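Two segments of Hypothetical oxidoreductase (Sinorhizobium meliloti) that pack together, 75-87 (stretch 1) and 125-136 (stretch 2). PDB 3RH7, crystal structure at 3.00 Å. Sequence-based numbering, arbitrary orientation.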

# COMPACT_ATOMS: atom_id res chain seq x y z
N SER A 75 -28.67 6.00 5.74
CA SER A 75 -28.88 4.54 5.70
C SER A 75 -27.78 3.78 6.46
O SER A 75 -28.08 2.90 7.26
N MSE A 76 -26.51 4.17 6.23
CA MSE A 76 -25.31 3.58 6.81
C MSE A 76 -25.26 3.74 8.33
O MSE A 76 -25.18 2.74 9.03
N THR A 77 -25.29 4.99 8.83
CA THR A 77 -25.23 5.30 10.26
C THR A 77 -26.41 4.62 11.00
O THR A 77 -26.24 4.14 12.13
N SER A 78 -27.59 4.53 10.33
CA SER A 78 -28.79 3.91 10.89
C SER A 78 -28.66 2.38 10.96
O SER A 78 -29.29 1.78 11.84
N ALA A 79 -27.86 1.75 10.05
CA ALA A 79 -27.63 0.29 10.01
C ALA A 79 -26.92 -0.17 11.27
O ALA A 79 -26.20 0.61 11.89
N GLY A 80 -27.17 -1.41 11.67
CA GLY A 80 -26.58 -1.94 12.89
C GLY A 80 -25.37 -2.80 12.62
O GLY A 80 -24.45 -2.87 13.44
N ARG A 81 -25.39 -3.47 11.47
CA ARG A 81 -24.35 -4.38 11.02
C ARG A 81 -23.83 -3.93 9.67
O ARG A 81 -24.59 -3.39 8.85
N PHE A 82 -22.54 -4.12 9.45
CA PHE A 82 -21.91 -3.80 8.17
C PHE A 82 -20.79 -4.81 7.86
O PHE A 82 -20.44 -5.61 8.72
N ALA A 83 -20.25 -4.80 6.63
CA ALA A 83 -19.17 -5.68 6.25
C ALA A 83 -18.09 -4.93 5.51
O ALA A 83 -18.38 -4.00 4.76
N ILE A 84 -16.84 -5.33 5.71
CA ILE A 84 -15.72 -4.71 5.02
C ILE A 84 -15.15 -5.70 3.99
O ILE A 84 -14.66 -6.76 4.38
N ASN A 85 -15.24 -5.37 2.68
CA ASN A 85 -14.68 -6.26 1.65
C ASN A 85 -13.34 -5.69 1.14
O ASN A 85 -13.34 -4.68 0.42
N VAL A 86 -12.20 -6.33 1.55
CA VAL A 86 -10.82 -5.94 1.17
C VAL A 86 -10.62 -6.53 -0.26
O VAL A 86 -10.49 -7.74 -0.44
N LEU A 87 -10.72 -5.67 -1.28
CA LEU A 87 -10.68 -6.07 -2.69
C LEU A 87 -9.34 -6.68 -3.12
O LEU A 87 -8.30 -6.30 -2.60
N ALA A 125 -9.78 -10.29 -1.20
CA ALA A 125 -8.51 -10.59 -0.53
C ALA A 125 -8.75 -11.01 0.93
O ALA A 125 -7.95 -11.76 1.49
N ALA A 126 -9.88 -10.51 1.52
CA ALA A 126 -10.38 -10.70 2.89
C ALA A 126 -11.68 -9.93 3.10
O ALA A 126 -11.87 -8.86 2.52
N TRP A 127 -12.56 -10.46 3.96
CA TRP A 127 -13.82 -9.81 4.32
C TRP A 127 -14.07 -9.95 5.83
O TRP A 127 -13.61 -10.91 6.46
N PHE A 128 -14.80 -8.97 6.40
CA PHE A 128 -15.12 -8.89 7.81
C PHE A 128 -16.58 -8.50 8.06
O PHE A 128 -16.98 -7.41 7.68
N GLU A 129 -17.35 -9.38 8.71
CA GLU A 129 -18.72 -9.09 9.12
C GLU A 129 -18.66 -8.38 10.46
O GLU A 129 -18.05 -8.88 11.40
N CYS A 130 -19.26 -7.20 10.52
CA CYS A 130 -19.20 -6.36 11.71
C CYS A 130 -20.57 -6.04 12.29
O CYS A 130 -21.62 -6.35 11.72
N SER A 131 -20.52 -5.51 13.49
CA SER A 131 -21.60 -4.98 14.29
C SER A 131 -21.10 -3.64 14.73
O SER A 131 -19.97 -3.55 15.21
N MSE A 132 -21.89 -2.58 14.50
CA MSE A 132 -21.48 -1.24 14.87
C MSE A 132 -21.40 -1.05 16.36
O MSE A 132 -22.35 -1.38 17.08
N GLN A 133 -20.24 -0.58 16.83
CA GLN A 133 -19.98 -0.31 18.22
C GLN A 133 -20.34 1.14 18.44
O GLN A 133 -21.31 1.44 19.13
N ASP A 134 -19.62 2.04 17.75
CA ASP A 134 -19.84 3.46 17.90
C ASP A 134 -19.63 4.19 16.57
O ASP A 134 -19.00 3.65 15.66
N ILE A 135 -20.19 5.39 16.45
CA ILE A 135 -20.05 6.33 15.34
C ILE A 135 -19.52 7.63 15.97
O ILE A 135 -20.20 8.24 16.81
N ILE A 136 -18.27 7.99 15.62
CA ILE A 136 -17.60 9.17 16.15
C ILE A 136 -17.63 10.30 15.12
O ILE A 136 -17.20 10.12 13.98

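Antiparallel strands spend their polar backbone on one another and leave the side chains to settle the faces, and residues 75-87 and 125-136 of this oxidoreductase illustrate the principle well. No side-chain polar atom bonds across the interface; every hydrogen bond that crosses it is backbone to backbone. The pair Ile-84 and Phe-128 is satisfied in both directions, Ile-84 N to Phe-128 O at 2.9 Å and Phe-128 N to Ile-84 O at 3.0 Å. Two residues along, Cys-130 N gives a short bond to Phe-82 O (2.7 Å), whereas the return from Phe-82 N to Cys-130 O is weak at 3.3 Å. Val-86 N reaches Ala-126 O at 2.7 Å, and Val-86 O accepts from Ala-125 N at 2.8 Å and, weakly, from Ala-126 N at 3.4 Å. Beyond the other end of the ladder, Met-132 N donates nearly straight to Gly-80 O, 2.8 Å away.

The face carrying Phe-82, Ile-84, Val-86, Ala-126, Phe-128 and Cys-130 is largely apolar. Phe-82 (chi1 p) receives Cys-130 (m) over its ring, Cys-130 CB lying 3.7 Å from the ring centroid. Farther along, Val-86 (t) sets CG2 at the edge of the Phe-128 ring, 4.0 Å from CE1 of Phe-128. Beyond this face, toward the helix of stretch 1, selenomethionine Met-132, its chi1 between wells, points toward stretch 1; its CE lies 3.5 Å from Phe-82 CD1 and 3.9 Å from Met-76 CE. Ile-135 (m) brings CD1 to 4.0 Å from Thr-77 CB. Thr-77 OG1 and Ser-78 OG bond to residues just outside the stretches.

The face carrying Arg-81, Ala-83, Asn-85, Trp-127, Glu-129 and Ser-131 has several polar side chains, some satisfied elsewhere in the structure: Asn-85 OD1 and ND2, Trp-127 NE1 and Glu-129 OE2. Across the interface Asn-85 OD1 merely approaches Trp-127 CB, at 3.8 Å, and Ser-131 CB sits over one face of the Arg-81 guanidinium.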

# COMPACT_ATOMS: atom_id res chain seq x y z
CB SER A 75 -28.95 4.05 4.25
OG SER A 75 -30.24 4.19 3.70
CB MSE A 76 -24.07 4.22 6.19
CG MSE A 76 -22.83 3.37 6.35
SE MSE A 76 -23.00 1.64 5.48
CE MSE A 76 -22.00 0.64 6.62
CB THR A 77 -25.19 6.80 10.49
OG1 THR A 77 -26.19 7.44 9.70
CG2 THR A 77 -23.84 7.40 10.17
CB SER A 78 -30.03 4.28 10.07
OG SER A 78 -30.26 5.68 10.09
CB ALA A 79 -26.81 -0.10 8.79
CB ARG A 81 -24.90 -5.82 10.94
CG ARG A 81 -25.28 -6.36 12.31
CD ARG A 81 -25.80 -7.77 12.29
NE ARG A 81 -25.81 -8.37 13.63
CZ ARG A 81 -24.76 -8.97 14.19
NH1 ARG A 81 -23.60 -9.05 13.54
NH2 ARG A 81 -24.85 -9.48 15.41
CB PHE A 82 -21.41 -2.36 8.14
CG PHE A 82 -20.24 -2.06 9.03
CD1 PHE A 82 -20.43 -1.74 10.37
CD2 PHE A 82 -18.95 -2.04 8.52
CE1 PHE A 82 -19.34 -1.45 11.19
CE2 PHE A 82 -17.86 -1.77 9.35
CZ PHE A 82 -18.06 -1.45 10.67
CB ALA A 83 -19.68 -6.84 5.40
CB ILE A 84 -14.66 -4.24 6.04
CG1 ILE A 84 -15.15 -3.01 6.84
CG2 ILE A 84 -13.29 -4.01 5.40
CD1 ILE A 84 -15.16 -1.70 6.14
CB ASN A 85 -15.67 -6.45 0.48
CG ASN A 85 -16.87 -7.28 0.80
OD1 ASN A 85 -16.84 -8.50 0.71
ND2 ASN A 85 -17.98 -6.64 1.10
CB VAL A 86 -9.77 -6.41 2.23
CG1 VAL A 86 -8.36 -6.02 1.87
CG2 VAL A 86 -10.12 -5.87 3.61
CB LEU A 87 -11.01 -4.88 -3.58
CG LEU A 87 -12.34 -4.16 -3.36
CD1 LEU A 87 -12.46 -3.02 -4.31
CD2 LEU A 87 -13.55 -5.11 -3.55
CB ALA A 125 -7.59 -9.37 -0.58
CB ALA A 126 -9.35 -10.23 3.92
CB TRP A 127 -15.03 -10.32 3.51
CG TRP A 127 -15.35 -11.78 3.66
CD1 TRP A 127 -15.07 -12.77 2.75
CD2 TRP A 127 -16.10 -12.41 4.71
NE1 TRP A 127 -15.61 -13.97 3.18
CE2 TRP A 127 -16.23 -13.77 4.38
CE3 TRP A 127 -16.67 -11.94 5.91
CZ2 TRP A 127 -16.90 -14.69 5.20
CZ3 TRP A 127 -17.30 -12.86 6.74
CH2 TRP A 127 -17.43 -14.21 6.38
CB PHE A 128 -14.21 -7.84 8.49
CG PHE A 128 -12.72 -8.07 8.35
CD1 PHE A 128 -12.02 -7.53 7.27
CD2 PHE A 128 -12.03 -8.79 9.30
CE1 PHE A 128 -10.65 -7.77 7.11
CE2 PHE A 128 -10.66 -9.04 9.15
CZ PHE A 128 -9.98 -8.52 8.05
CB GLU A 129 -19.56 -10.37 9.21
CG GLU A 129 -20.14 -10.81 7.89
CD GLU A 129 -21.39 -11.64 8.03
OE1 GLU A 129 -21.27 -12.88 8.20
OE2 GLU A 129 -22.49 -11.04 7.98
CB CYS A 130 -18.43 -5.07 11.41
SG CYS A 130 -16.65 -5.32 11.11
CB SER A 131 -21.91 -5.91 15.45
OG SER A 131 -20.94 -5.82 16.47
CB MSE A 132 -22.42 -0.21 14.29
CG MSE A 132 -21.78 0.53 13.16
SE MSE A 132 -23.09 1.54 12.16
CE MSE A 132 -22.74 0.94 10.39
CB GLN A 133 -18.53 -0.62 18.60
CG GLN A 133 -18.26 -2.09 18.85
CD GLN A 133 -18.02 -2.45 20.31
OE1 GLN A 133 -18.47 -3.51 20.78
NE2 GLN A 133 -17.28 -1.60 21.04
CB ASP A 134 -18.88 4.01 18.98
CG ASP A 134 -19.22 5.39 19.56
OD1 ASP A 134 -20.43 5.71 19.65
OD2 ASP A 134 -18.28 6.11 19.98
CB ILE A 135 -21.33 6.53 14.49
CG1 ILE A 135 -21.79 5.20 13.88
CG2 ILE A 135 -21.09 7.58 13.38
CD1 ILE A 135 -23.26 5.13 13.51
CB ILE A 136 -16.17 8.81 16.61
CG1 ILE A 136 -16.24 7.93 17.87
CG2 ILE A 136 -15.32 10.05 16.87
CD1 ILE A 136 -15.20 6.96 17.95